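Local coordinates for S-adenosylmethionine:2-demethylmenaquinone methyltransferase (Geobacillus kaustophilus, PDB 2PCN), which is a member of the RraA-like family of alpha/beta proteins and forms a trimer, at residues A[1-7]-A[144-150]; A[35-39]-A[123-129]; A[67-71]-A[113-117]; A[139-143]-A[152-157]. One frame throughout, in Å; residues are numbered along the deposited sequence.

Interaction 1 of 4, residues A[1-7]-A[144-150]; sequences MKTADLC and ADADGVV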
loop_
_atom_site.group_PDB
_atom_site.type_symbol
_atom_site.label_atom_id
_atom_site.label_comp_id
_atom_site.label_asym_id
_atom_site.label_seq_id
_atom_site.Cartn_x
_atom_site.Cartn_y
_atom_site.Cartn_z
ATOM N N MET A 1 19.412 -13.085 -7.956
ATOM C CA MET A 1 17.926 -13.010 -8.063
ATOM C C MET A 1 17.346 -11.683 -7.588
ATOM O O MET A 1 16.202 -11.353 -7.902
ATOM C CB MET A 1 17.289 -14.177 -7.298
ATOM C CG MET A 1 18.005 -14.568 -6.008
ATOM S SD MET A 1 17.628 -16.267 -5.492
ATOM C CE MET A 1 16.563 -15.994 -4.073
ATOM N N LYS A 2 18.134 -10.926 -6.829
ATOM C CA LYS A 2 17.692 -9.624 -6.341
ATOM C C LYS A 2 17.774 -8.632 -7.491
ATOM O O LYS A 2 18.781 -8.582 -8.198
ATOM C CB LYS A 2 18.591 -9.138 -5.199
ATOM C CG LYS A 2 18.375 -9.851 -3.875
ATOM C CD LYS A 2 19.381 -9.397 -2.820
ATOM C CE LYS A 2 19.454 -7.872 -2.707
ATOM N NZ LYS A 2 18.144 -7.245 -2.356
ATOM N N THR A 3 16.724 -7.843 -7.685
ATOM C CA THR A 3 16.733 -6.860 -8.758
ATOM C C THR A 3 17.809 -5.814 -8.496
ATOM O O THR A 3 18.373 -5.249 -9.428
ATOM C CB THR A 3 15.365 -6.159 -8.899
ATOM O OG1 THR A 3 14.963 -5.618 -7.632
ATOM C CG2 THR A 3 14.316 -7.152 -9.385
ATOM N N ALA A 4 18.099 -5.568 -7.221
ATOM C CA ALA A 4 19.118 -4.593 -6.851
ATOM C C ALA A 4 20.483 -5.048 -7.357
ATOM O O ALA A 4 21.243 -4.251 -7.907
ATOM C CB ALA A 4 19.148 -4.420 -5.338
ATOM N N ASP A 5 20.788 -6.332 -7.176
ATOM C CA ASP A 5 22.069 -6.873 -7.626
ATOM C C ASP A 5 22.162 -6.907 -9.146
ATOM O O ASP A 5 23.221 -6.640 -9.715
ATOM C CB ASP A 5 22.292 -8.284 -7.071
ATOM C CG ASP A 5 22.494 -8.297 -5.568
ATOM O OD1 ASP A 5 23.033 -7.307 -5.032
ATOM O OD2 ASP A 5 22.132 -9.301 -4.924
ATOM N N LEU A 6 21.053 -7.237 -9.802
ATOM C CA LEU A 6 21.019 -7.291 -11.261
ATOM C C LEU A 6 21.255 -5.910 -11.862
ATOM O O LEU A 6 21.930 -5.776 -12.884
ATOM C CB LEU A 6 19.675 -7.848 -11.734
ATOM C CG LEU A 6 19.452 -9.314 -11.361
ATOM C CD1 LEU A 6 18.024 -9.730 -11.697
ATOM C CD2 LEU A 6 20.467 -10.180 -12.105
ATOM N N CYS A 7 20.699 -4.878 -11.233
ATOM C CA CYS A 7 20.900 -3.530 -11.737
ATOM C C CYS A 7 22.365 -3.119 -11.577
ATOM O O CYS A 7 22.941 -2.513 -12.477
ATOM C CB CYS A 7 19.982 -2.537 -11.015
ATOM S SG CYS A 7 18.237 -2.617 -11.546
ATOM N N ALA A 144 11.728 -10.280 -10.848
ATOM C CA ALA A 144 10.916 -9.474 -9.955
ATOM C C ALA A 144 11.138 -9.807 -8.490
ATOM O O ALA A 144 11.437 -10.946 -8.131
ATOM C CB ALA A 144 9.441 -9.643 -10.304
ATOM N N ASP A 145 11.001 -8.792 -7.647
ATOM C CA ASP A 145 11.126 -8.980 -6.211
ATOM C C ASP A 145 10.526 -7.787 -5.486
ATOM O O ASP A 145 9.880 -6.938 -6.105
ATOM C CB ASP A 145 12.588 -9.228 -5.789
ATOM C CG ASP A 145 13.473 -8.007 -5.938
ATOM O OD1 ASP A 145 12.968 -6.922 -6.289
ATOM O OD2 ASP A 145 14.691 -8.143 -5.690
ATOM N N ALA A 146 10.727 -7.733 -4.176
ATOM C CA ALA A 146 10.182 -6.661 -3.351
ATOM C C ALA A 146 10.605 -5.246 -3.746
ATOM O O ALA A 146 9.910 -4.283 -3.419
ATOM C CB ALA A 146 10.535 -6.916 -1.884
ATOM N N ASP A 147 11.730 -5.111 -4.441
ATOM C CA ASP A 147 12.206 -3.784 -4.835
ATOM C C ASP A 147 11.731 -3.303 -6.203
ATOM O O ASP A 147 11.674 -2.099 -6.453
ATOM C CB ASP A 147 13.733 -3.731 -4.787
ATOM C CG ASP A 147 14.270 -3.908 -3.384
ATOM O OD1 ASP A 147 13.646 -3.374 -2.445
ATOM O OD2 ASP A 147 15.318 -4.565 -3.221
ATOM N N GLY A 148 11.391 -4.231 -7.088
ATOM C CA GLY A 148 10.937 -3.821 -8.403
ATOM C C GLY A 148 10.945 -4.933 -9.430
ATOM O O GLY A 148 10.999 -6.115 -9.087
ATOM N N VAL A 149 10.892 -4.541 -10.698
ATOM C CA VAL A 149 10.880 -5.484 -11.807
ATOM C C VAL A 149 11.804 -4.990 -12.915
ATOM O O VAL A 149 11.712 -3.842 -13.343
ATOM C CB VAL A 149 9.454 -5.629 -12.383
ATOM C CG1 VAL A 149 9.463 -6.596 -13.562
ATOM C CG2 VAL A 149 8.496 -6.105 -11.294
ATOM N N VAL A 150 12.696 -5.863 -13.372
ATOM C CA VAL A 150 13.630 -5.517 -14.432
ATOM C C VAL A 150 13.577 -6.566 -15.535
ATOM O O VAL A 150 13.353 -7.749 -15.273
ATOM C CB VAL A 150 15.074 -5.396 -13.896
ATOM C CG1 VAL A 150 15.123 -4.331 -12.807
ATOM C CG2 VAL A 150 15.559 -6.735 -13.360
HETATM O O HOH W 1 13.955 -12.203 -9.088
HETATM O O HOH W 2 16.576 -6.389 -4.549
#
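Thr3 and Asp145 approach from opposite directions and carry the tight part of this contact. Two hydrogen bonds join them. Thr3 OG1 donates to Asp145 OD1 at 2.7 Å, on the syn side, tilted out of the carboxylate plane. Thr3 N donates to Asp145 OD2 at 2.9 Å, from above that plane and nearly straight at 168°. Thr3 is the first residue of helix 3-10, and Lys2 is its N-cap. Asp145 OD1 also accepts from Asp147 N, an Asx turn, and from Gly148 N, an Asx motif, at the tip of the beta hairpin. The Thr3 methyl, CG2, is anti to the carbonyl carbon, which sends it to within 3.5 Å of Gly148 O. Next to it the packing is apolar: Cys7 SG touches Val150 CG1 at 3.8 Å, and Leu6 CD1 reaches the other branch, CG2.

The direct pairing of Lys2 NZ with Asp147 OD2 is loose, a long salt bridge of 4.0 Å. A water between them also bonds Ala4 N and Asp145 OD2. The second subunit closes this end. Lys2 NZ forms salt bridges with its Asp96 and Glu99, and the Asp147 carboxylate is hydrogen-bonded to its Asp96 N and Ser97. On the solvent side is exposed Met1, with a water between its O and Ala144 O.

The Asp145 carboxylate thus takes four protein bonds and one water, which would probably favour its charged form.

Interaction 2 of 4, residues A[35-39]-A[123-129]; sequences ATVDV and GARDVVL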
loop_
_atom_site.group_PDB
_atom_site.type_symbol
_atom_site.label_atom_id
_atom_site.label_comp_id
_atom_site.label_asym_id
_atom_site.label_seq_id
_atom_site.Cartn_x
_atom_site.Cartn_y
_atom_site.Cartn_z
ATOM N N ALA A 35 6.366 -14.574 -21.469
ATOM C CA ALA A 35 5.340 -15.014 -22.406
ATOM C C ALA A 35 4.396 -13.819 -22.310
ATOM O O ALA A 35 4.138 -13.335 -21.205
ATOM C CB ALA A 35 4.652 -16.274 -21.906
ATOM N N THR A 36 3.888 -13.334 -23.441
ATOM C CA THR A 36 3.020 -12.158 -23.418
ATOM C C THR A 36 1.569 -12.351 -23.830
ATOM O O THR A 36 1.234 -13.225 -24.635
ATOM C CB THR A 36 3.581 -11.030 -24.316
ATOM O OG1 THR A 36 3.563 -11.461 -25.684
ATOM C CG2 THR A 36 5.007 -10.677 -23.920
ATOM N N VAL A 37 0.716 -11.502 -23.270
ATOM C CA VAL A 37 -0.709 -11.493 -23.577
ATOM C C VAL A 37 -1.154 -10.036 -23.534
ATOM O O VAL A 37 -0.884 -9.325 -22.565
ATOM C CB VAL A 37 -1.543 -12.282 -22.543
ATOM C CG1 VAL A 37 -3.012 -12.250 -22.944
ATOM C CG2 VAL A 37 -1.057 -13.714 -22.452
ATOM N N ASP A 38 -1.831 -9.594 -24.589
ATOM C CA ASP A 38 -2.316 -8.221 -24.677
ATOM C C ASP A 38 -3.840 -8.276 -24.752
ATOM O O ASP A 38 -4.404 -8.776 -25.725
ATOM C CB ASP A 38 -1.728 -7.558 -25.925
ATOM C CG ASP A 38 -1.976 -6.063 -25.971
ATOM O OD1 ASP A 38 -1.772 -5.384 -24.944
ATOM O OD2 ASP A 38 -2.359 -5.565 -27.049
ATOM N N VAL A 39 -4.502 -7.770 -23.715
ATOM C CA VAL A 39 -5.962 -7.795 -23.654
ATOM C C VAL A 39 -6.546 -6.520 -23.058
ATOM O O VAL A 39 -5.819 -5.633 -22.612
ATOM C CB VAL A 39 -6.460 -8.971 -22.781
ATOM C CG1 VAL A 39 -5.944 -10.292 -23.337
ATOM C CG2 VAL A 39 -5.990 -8.781 -21.336
ATOM N N GLY A 123 -8.122 -9.875 -28.005
ATOM C CA GLY A 123 -6.755 -9.644 -27.570
ATOM C C GLY A 123 -5.789 -10.504 -28.366
ATOM O O GLY A 123 -6.186 -11.148 -29.338
ATOM N N ALA A 124 -4.524 -10.529 -27.962
ATOM C CA ALA A 124 -3.533 -11.328 -28.672
ATOM C C ALA A 124 -2.405 -11.817 -27.776
ATOM O O ALA A 124 -2.041 -11.162 -26.802
ATOM C CB ALA A 124 -2.954 -10.525 -29.831
ATOM N N ARG A 125 -1.854 -12.976 -28.118
ATOM C CA ARG A 125 -0.744 -13.549 -27.370
ATOM C C ARG A 125 0.528 -13.385 -28.195
ATOM O O ARG A 125 0.473 -13.146 -29.405
ATOM C CB ARG A 125 -0.973 -15.046 -27.105
ATOM C CG ARG A 125 -2.101 -15.375 -26.140
ATOM C CD ARG A 125 -2.284 -16.882 -26.017
ATOM N NE ARG A 125 -1.050 -17.547 -25.598
ATOM C CZ ARG A 125 -0.887 -18.865 -25.548
ATOM N NH1 ARG A 125 -1.881 -19.673 -25.892
ATOM N NH2 ARG A 125 0.275 -19.378 -25.163
ATOM N N ASP A 126 1.670 -13.498 -27.527
ATOM C CA ASP A 126 2.978 -13.418 -28.168
ATOM C C ASP A 126 3.284 -12.148 -28.958
ATOM O O ASP A 126 4.012 -12.194 -29.949
ATOM C CB ASP A 126 3.173 -14.635 -29.076
ATOM C CG ASP A 126 2.828 -15.940 -28.383
ATOM O OD1 ASP A 126 3.305 -16.158 -27.252
ATOM O OD2 ASP A 126 2.082 -16.750 -28.970
ATOM N N VAL A 127 2.729 -11.020 -28.527
ATOM C CA VAL A 127 2.992 -9.745 -29.184
ATOM C C VAL A 127 3.864 -8.918 -28.245
ATOM O O VAL A 127 4.015 -9.259 -27.070
ATOM C CB VAL A 127 1.688 -8.955 -29.476
ATOM C CG1 VAL A 127 0.828 -9.716 -30.479
ATOM C CG2 VAL A 127 0.919 -8.714 -28.188
ATOM N N VAL A 128 4.449 -7.842 -28.762
ATOM C CA VAL A 128 5.284 -6.983 -27.936
ATOM C C VAL A 128 4.372 -6.069 -27.127
ATOM O O VAL A 128 3.480 -5.425 -27.678
ATOM C CB VAL A 128 6.230 -6.125 -28.799
ATOM C CG1 VAL A 128 7.032 -5.185 -27.915
ATOM C CG2 VAL A 128 7.164 -7.028 -29.596
ATOM N N LEU A 129 4.585 -6.029 -25.816
ATOM C CA LEU A 129 3.770 -5.194 -24.948
ATOM C C LEU A 129 4.528 -3.917 -24.628
ATOM O O LEU A 129 5.762 -3.895 -24.645
ATOM C CB LEU A 129 3.444 -5.934 -23.647
ATOM C CG LEU A 129 2.858 -7.341 -23.773
ATOM C CD1 LEU A 129 2.714 -7.943 -22.385
ATOM C CD2 LEU A 129 1.512 -7.294 -24.485
HETATM O O HOH W 3 1.026 -16.009 -24.379
HETATM O O HOH W 4 4.854 -14.866 -25.687
HETATM O O HOH W 5 0.534 -4.847 -28.005
#
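Asp38 and Ala124 form the antiparallel hydrogen-bonded pair that sets the register of this contact. Asp38 N donates to Ala124 O at 2.7 Å, and Ala124 N returns a bond to Asp38 O at 2.8 Å. Next along, Val37 and Arg125 make the non-hydrogen-bonded pair. Beyond it Asp126 N reaches Thr36 O at 2.9 Å, from above the carbonyl plane. The short strand 124-125 is thereby added to the main mixed sheet beside strand 30-38, which also pairs with strand 58-62.

One side-chain hydrogen bond crosses. Thr36 OG1 donates to Val127 O at 2.6 Å, in the carbonyl plane and on a lone pair. OG1 is placed between the backbone N and the carbonyl carbon (chi1 65°), which turns it to the chain at Val127.

Waters fill in the polar rim. One bridges Thr36 O and Arg125 NE, at the edge of the guanidinium and in its plane. Another links Thr36 N to Asp126 OD1. The guanidinium also bonds Thr52, and the Asp38 carboxylate pairs with Lys64.

Apolar contacts lie on both faces. Leu129 runs antiparallel to the side chains of Thr36 and Asp38, with CD1 on Thr36 CB at 3.7 Å and CD2 on Asp38 CB at 3.6 Å. Val127 CG2 also touches Asp38 CB. On the other face, the Val37 and Arg125 side chains cross, with Val37 CG2 4.2 Å from Arg125 CG.

Thr36 N, O and OG1 are all engaged, by peptide groups or by water. Their bonds are made on the face where Leu129 and Val127 carbons pack against Thr36 and Asp38, so polar and apolar contacts here work side by side.

Interaction 3 of 4, residues A[67-71]-A[113-117]; sequences RRVAL and CPVKS. With ACT (acetate ion), chain B.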
loop_
_atom_site.group_PDB
_atom_site.type_symbol
_atom_site.label_atom_id
_atom_site.label_comp_id
_atom_site.label_asym_id
_atom_site.label_seq_id
_atom_site.Cartn_x
_atom_site.Cartn_y
_atom_site.Cartn_z
ATOM N N ARG A 67 -9.133 -0.984 -14.103
ATOM C CA ARG A 67 -9.492 -1.365 -12.742
ATOM C C ARG A 67 -10.965 -1.768 -12.691
ATOM O O ARG A 67 -11.538 -1.931 -11.611
ATOM C CB ARG A 67 -9.240 -0.201 -11.784
ATOM C CG ARG A 67 -7.771 0.112 -11.565
ATOM C CD ARG A 67 -7.590 1.386 -10.755
ATOM N NE ARG A 67 -6.180 1.676 -10.511
ATOM C CZ ARG A 67 -5.442 1.078 -9.580
ATOM N NH1 ARG A 67 -5.979 0.153 -8.793
ATOM N NH2 ARG A 67 -4.165 1.404 -9.439
ATOM N N ARG A 68 -11.575 -1.934 -13.861
ATOM C CA ARG A 68 -12.986 -2.301 -13.927
ATOM C C ARG A 68 -13.253 -3.795 -13.771
ATOM O O ARG A 68 -14.357 -4.196 -13.396
ATOM C CB ARG A 68 -13.599 -1.785 -15.233
ATOM C CG ARG A 68 -13.495 -0.270 -15.375
ATOM C CD ARG A 68 -14.423 0.282 -16.451
ATOM N NE ARG A 68 -14.118 -0.228 -17.785
ATOM C CZ ARG A 68 -14.724 0.182 -18.895
ATOM N NH1 ARG A 68 -15.670 1.110 -18.832
ATOM N NH2 ARG A 68 -14.392 -0.339 -20.070
ATOM N N VAL A 69 -12.250 -4.621 -14.061
ATOM C CA VAL A 69 -12.399 -6.066 -13.921
ATOM C C VAL A 69 -11.086 -6.716 -13.515
ATOM O O VAL A 69 -10.014 -6.127 -13.657
ATOM C CB VAL A 69 -12.860 -6.746 -15.243
ATOM C CG1 VAL A 69 -14.203 -6.184 -15.689
ATOM C CG2 VAL A 69 -11.809 -6.552 -16.324
ATOM N N ALA A 70 -11.184 -7.939 -13.009
ATOM C CA ALA A 70 -10.010 -8.702 -12.617
ATOM C C ALA A 70 -9.636 -9.555 -13.829
ATOM O O ALA A 70 -10.513 -9.984 -14.581
ATOM C CB ALA A 70 -10.342 -9.590 -11.428
ATOM N N LEU A 71 -8.345 -9.795 -14.035
ATOM C CA LEU A 71 -7.915 -10.606 -15.175
ATOM C C LEU A 71 -7.418 -11.980 -14.728
ATOM O O LEU A 71 -7.199 -12.880 -15.543
ATOM C CB LEU A 71 -6.813 -9.880 -15.956
ATOM C CG LEU A 71 -7.243 -8.588 -16.666
ATOM C CD1 LEU A 71 -6.032 -7.919 -17.295
ATOM C CD2 LEU A 71 -8.283 -8.904 -17.734
ATOM N N CYS A 113 -10.033 -6.174 -7.951
ATOM C CA CYS A 113 -11.372 -5.850 -8.427
ATOM C C CYS A 113 -12.156 -7.154 -8.378
ATOM O O CYS A 113 -11.736 -8.152 -8.958
ATOM C CB CYS A 113 -11.325 -5.333 -9.862
ATOM S SG CYS A 113 -12.965 -4.991 -10.535
ATOM N N PRO A 114 -13.305 -7.161 -7.686
ATOM C CA PRO A 114 -14.131 -8.368 -7.565
ATOM C C PRO A 114 -14.905 -8.783 -8.814
ATOM O O PRO A 114 -15.366 -9.924 -8.905
ATOM C CB PRO A 114 -15.061 -8.022 -6.406
ATOM C CG PRO A 114 -15.314 -6.564 -6.639
ATOM C CD PRO A 114 -13.918 -6.035 -6.955
ATOM N N VAL A 115 -15.039 -7.876 -9.777
ATOM C CA VAL A 115 -15.788 -8.174 -11.000
ATOM C C VAL A 115 -15.017 -9.026 -12.010
ATOM O O VAL A 115 -13.875 -8.723 -12.352
ATOM C CB VAL A 115 -16.231 -6.875 -11.709
ATOM C CG1 VAL A 115 -17.056 -7.211 -12.945
ATOM C CG2 VAL A 115 -17.031 -6.001 -10.745
ATOM N N LYS A 116 -15.657 -10.085 -12.494
ATOM C CA LYS A 116 -15.024 -10.974 -13.468
ATOM C C LYS A 116 -14.834 -10.255 -14.803
ATOM O O LYS A 116 -15.606 -9.362 -15.156
ATOM C CB LYS A 116 -15.877 -12.236 -13.673
ATOM C CG LYS A 116 -17.118 -12.064 -14.557
ATOM C CD LYS A 116 -17.877 -10.776 -14.260
ATOM C CE LYS A 116 -19.316 -10.827 -14.749
ATOM N NZ LYS A 116 -20.163 -11.648 -13.839
ATOM N N SER A 117 -13.801 -10.643 -15.542
ATOM C CA SER A 117 -13.539 -10.024 -16.831
ATOM C C SER A 117 -14.392 -10.680 -17.907
ATOM O O SER A 117 -14.979 -11.743 -17.687
ATOM C CB SER A 117 -12.058 -10.155 -17.194
ATOM O OG SER A 117 -11.639 -11.506 -17.141
HETATM C C ACT B . -11.959 -13.702 -13.990
HETATM O O ACT B . -12.337 -14.854 -14.099
HETATM O OXT ACT B . -12.261 -12.881 -14.840
HETATM C CH3 ACT B . -11.122 -13.291 -12.807
#
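Val69, Ala70 and Ser117 meet at the edge strands of the small parallel sheet of strands 70-72, 93-94 and 111-112, part of this RraA-family fold. Segment 67-71 enters strand 70-72, and segment 113-117 leaves strand 111-112. Ala70 N donates to Val115 O at 2.9 Å, a nearly straight bond of 164°. Cys113 SG lies 3.3 Å from Arg68 O. It also takes a weak bond from Val115 N. SG stands anti to the backbone N (chi1 177°), which extends it to the chain at Arg67 and Arg68. The Val69 and Val115 CG1 methyls touch at 4.1 Å. The Arg68 guanidinium is held by a salt bridge to Glu41. Pro114 packs on Thr3 and Val115 on Val16 of the third subunit.

Ser117 can be followed outward. Its CB is wedged among three residues. It lies 3.0 Å from Ala70 O, a tight approach, and touches Val69 CG2 at 3.7 Å. Leu71 CD2 is a looser neighbour. From CB the hydroxyl turns to the acetate ion, which probably comes from the crystallisation liquor and is also bonded by Lys119. On the way, Ser117 OG lies 3.2 Å from Ala70 O.

At the tip, Ser117 OG donates to the acetate OXT at 2.8 Å. The same oxygen accepts from Ser117 N, also at 2.8 Å.

Interaction 4 of 4, residues A[139-143]-A[152-157]; sequences GAYVY and ANKDLL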
loop_
_atom_site.group_PDB
_atom_site.type_symbol
_atom_site.label_atom_id
_atom_site.label_comp_id
_atom_site.label_asym_id
_atom_site.label_seq_id
_atom_site.Cartn_x
_atom_site.Cartn_y
_atom_site.Cartn_z
ATOM N N GLY A 139 10.168 -14.156 -25.053
ATOM C CA GLY A 139 11.507 -14.718 -25.030
ATOM C C GLY A 139 12.466 -13.939 -24.151
ATOM O O GLY A 139 13.529 -14.445 -23.790
ATOM N N ALA A 140 12.107 -12.702 -23.821
ATOM C CA ALA A 140 12.946 -11.879 -22.957
ATOM C C ALA A 140 12.849 -12.468 -21.554
ATOM O O ALA A 140 12.016 -13.336 -21.305
ATOM C CB ALA A 140 12.456 -10.431 -22.961
ATOM N N TYR A 141 13.701 -12.004 -20.644
ATOM C CA TYR A 141 13.701 -12.505 -19.272
ATOM C C TYR A 141 13.321 -11.423 -18.272
ATOM O O TYR A 141 13.821 -10.301 -18.340
ATOM C CB TYR A 141 15.082 -13.064 -18.918
ATOM C CG TYR A 141 15.265 -14.525 -19.264
ATOM C CD1 TYR A 141 14.952 -15.522 -18.340
ATOM C CD2 TYR A 141 15.728 -14.913 -20.521
ATOM C CE1 TYR A 141 15.097 -16.871 -18.658
ATOM C CE2 TYR A 141 15.876 -16.261 -20.850
ATOM C CZ TYR A 141 15.559 -17.234 -19.914
ATOM O OH TYR A 141 15.705 -18.566 -20.232
ATOM N N VAL A 142 12.441 -11.764 -17.336
ATOM C CA VAL A 142 12.017 -10.804 -16.329
ATOM C C VAL A 142 12.383 -11.277 -14.924
ATOM O O VAL A 142 12.275 -12.460 -14.602
ATOM C CB VAL A 142 10.490 -10.543 -16.415
ATOM C CG1 VAL A 142 9.719 -11.831 -16.165
ATOM C CG2 VAL A 142 10.088 -9.464 -15.421
ATOM N N TYR A 143 12.830 -10.341 -14.100
ATOM C CA TYR A 143 13.215 -10.635 -12.726
ATOM C C TYR A 143 12.400 -9.710 -11.837
ATOM O O TYR A 143 12.371 -8.498 -12.053
ATOM C CB TYR A 143 14.706 -10.361 -12.528
ATOM C CG TYR A 143 15.595 -11.154 -13.460
ATOM C CD1 TYR A 143 16.010 -12.443 -13.132
ATOM C CD2 TYR A 143 15.992 -10.627 -14.686
ATOM C CE1 TYR A 143 16.801 -13.190 -14.006
ATOM C CE2 TYR A 143 16.782 -11.362 -15.567
ATOM C CZ TYR A 143 17.183 -12.643 -15.222
ATOM O OH TYR A 143 17.969 -13.367 -16.092
ATOM N N ALA A 152 15.500 -8.184 -19.083
ATOM C CA ALA A 152 16.709 -8.330 -19.893
ATOM C C ALA A 152 16.310 -9.072 -21.169
ATOM O O ALA A 152 15.314 -9.793 -21.184
ATOM C CB ALA A 152 17.765 -9.121 -19.129
ATOM N N ASN A 153 17.077 -8.899 -22.241
ATOM C CA ASN A 153 16.745 -9.569 -23.493
ATOM C C ASN A 153 17.236 -11.011 -23.554
ATOM O O ASN A 153 17.122 -11.671 -24.588
ATOM C CB ASN A 153 17.291 -8.774 -24.681
ATOM C CG ASN A 153 16.506 -7.500 -24.939
ATOM O OD1 ASN A 153 16.823 -6.734 -25.848
ATOM N ND2 ASN A 153 15.467 -7.271 -24.138
ATOM N N LYS A 154 17.774 -11.498 -22.442
ATOM C CA LYS A 154 18.266 -12.867 -22.358
ATOM C C LYS A 154 18.592 -13.246 -20.921
ATOM O O LYS A 154 18.654 -12.383 -20.045
ATOM C CB LYS A 154 19.501 -13.051 -23.250
ATOM C CG LYS A 154 20.591 -12.000 -23.079
ATOM C CD LYS A 154 21.356 -12.160 -21.776
ATOM C CE LYS A 154 22.519 -11.183 -21.711
ATOM N NZ LYS A 154 22.069 -9.766 -21.825
ATOM N N ASP A 155 18.790 -14.537 -20.680
ATOM C CA ASP A 155 19.111 -15.018 -19.344
ATOM C C ASP A 155 20.461 -14.444 -18.921
ATOM O O ASP A 155 21.501 -14.823 -19.461
ATOM C CB ASP A 155 19.171 -16.546 -19.334
ATOM C CG ASP A 155 19.194 -17.116 -17.931
ATOM O OD1 ASP A 155 20.000 -16.637 -17.108
ATOM O OD2 ASP A 155 18.408 -18.048 -17.656
ATOM N N LEU A 156 20.437 -13.530 -17.958
ATOM C CA LEU A 156 21.656 -12.889 -17.473
ATOM C C LEU A 156 22.486 -13.783 -16.561
ATOM O O LEU A 156 23.627 -13.453 -16.235
ATOM C CB LEU A 156 21.311 -11.595 -16.726
ATOM C CG LEU A 156 20.687 -10.456 -17.534
ATOM C CD1 LEU A 156 20.409 -9.274 -16.621
ATOM C CD2 LEU A 156 21.627 -10.047 -18.657
ATOM N N LEU A 157 21.919 -14.913 -16.153
ATOM C CA LEU A 157 22.621 -15.831 -15.264
ATOM C C LEU A 157 23.062 -17.111 -15.965
ATOM O O LEU A 157 23.394 -18.103 -15.316
ATOM C CB LEU A 157 21.728 -16.171 -14.072
ATOM C CG LEU A 157 21.241 -14.950 -13.289
ATOM C CD1 LEU A 157 20.241 -15.388 -12.242
ATOM C CD2 LEU A 157 22.423 -14.237 -12.647
#
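Tyr141 and Ala152 exchange two backbone hydrogen bonds. Tyr141 N reaches Ala152 O at 2.8 Å, and Ala152 N reaches Tyr141 O at 2.8 Å. They form an antiparallel hydrogen-bonded pair. A third bond ends on a side chain: Leu156 N donates to Tyr143 OH at 3.1 Å, with an N-H...O angle of 155°. The Tyr143 CG lies anti to the carbonyl carbon (chi1 -58°), and the phenol extends from the strand to the backbone at Leu156.

The strands 141-145 and 148-152 form a beta hairpin, and this contact lies at its open end. Strand 141-145 is hydrogen-bonded along its other edge to strand 30-38. Past Ala152 the chain leaves the sheet as a loop. Asp155 OD1 accepts from Leu157 N at 2.8 Å, an Asx turn. Lys154 points its amine elsewhere, to a salt bridge with Glu13.

Outward from these bonds the aromatic rings do the packing. The Asp155 CB sits over a face of the Tyr141 ring as a CH-pi contact, 3.8 Å from the centroid and 19° off the normal. The carboxylate lies oblique to the ring plane. At the edge of the Tyr143 ring, near its plane, Ala152 CB is 4.3 Å from CE2. Leu156 CD1 and Leu157 CD1 approach this ring obliquely, with Leu157 CD1 4.4 Å from Tyr143 CE1.

How the interactions relate
The N-terminal residues 1-7 enter interaction 1, which closes almost the whole chain against residues 144-150. Interaction 2 is nested within that loop: residues 35-39 pair with 123-129 and add a strand beside strand 30-38. Interaction 3 is nested deeper still, closing 67-71 on 113-117 by the small parallel sheet. Its Leu71 CD1 touches Val39 CG2 of interaction 2 at 4.1 Å. Interaction 4 opens after interactions 2 and 3 have closed. It crosses interaction 1, since their segments alternate. The two meet in the hairpin, where Val150 O probably bonds Tyr143 N and Leu6 packs on the Tyr143 ring. Interactions 1, 2 and 4 all reach the main sheet.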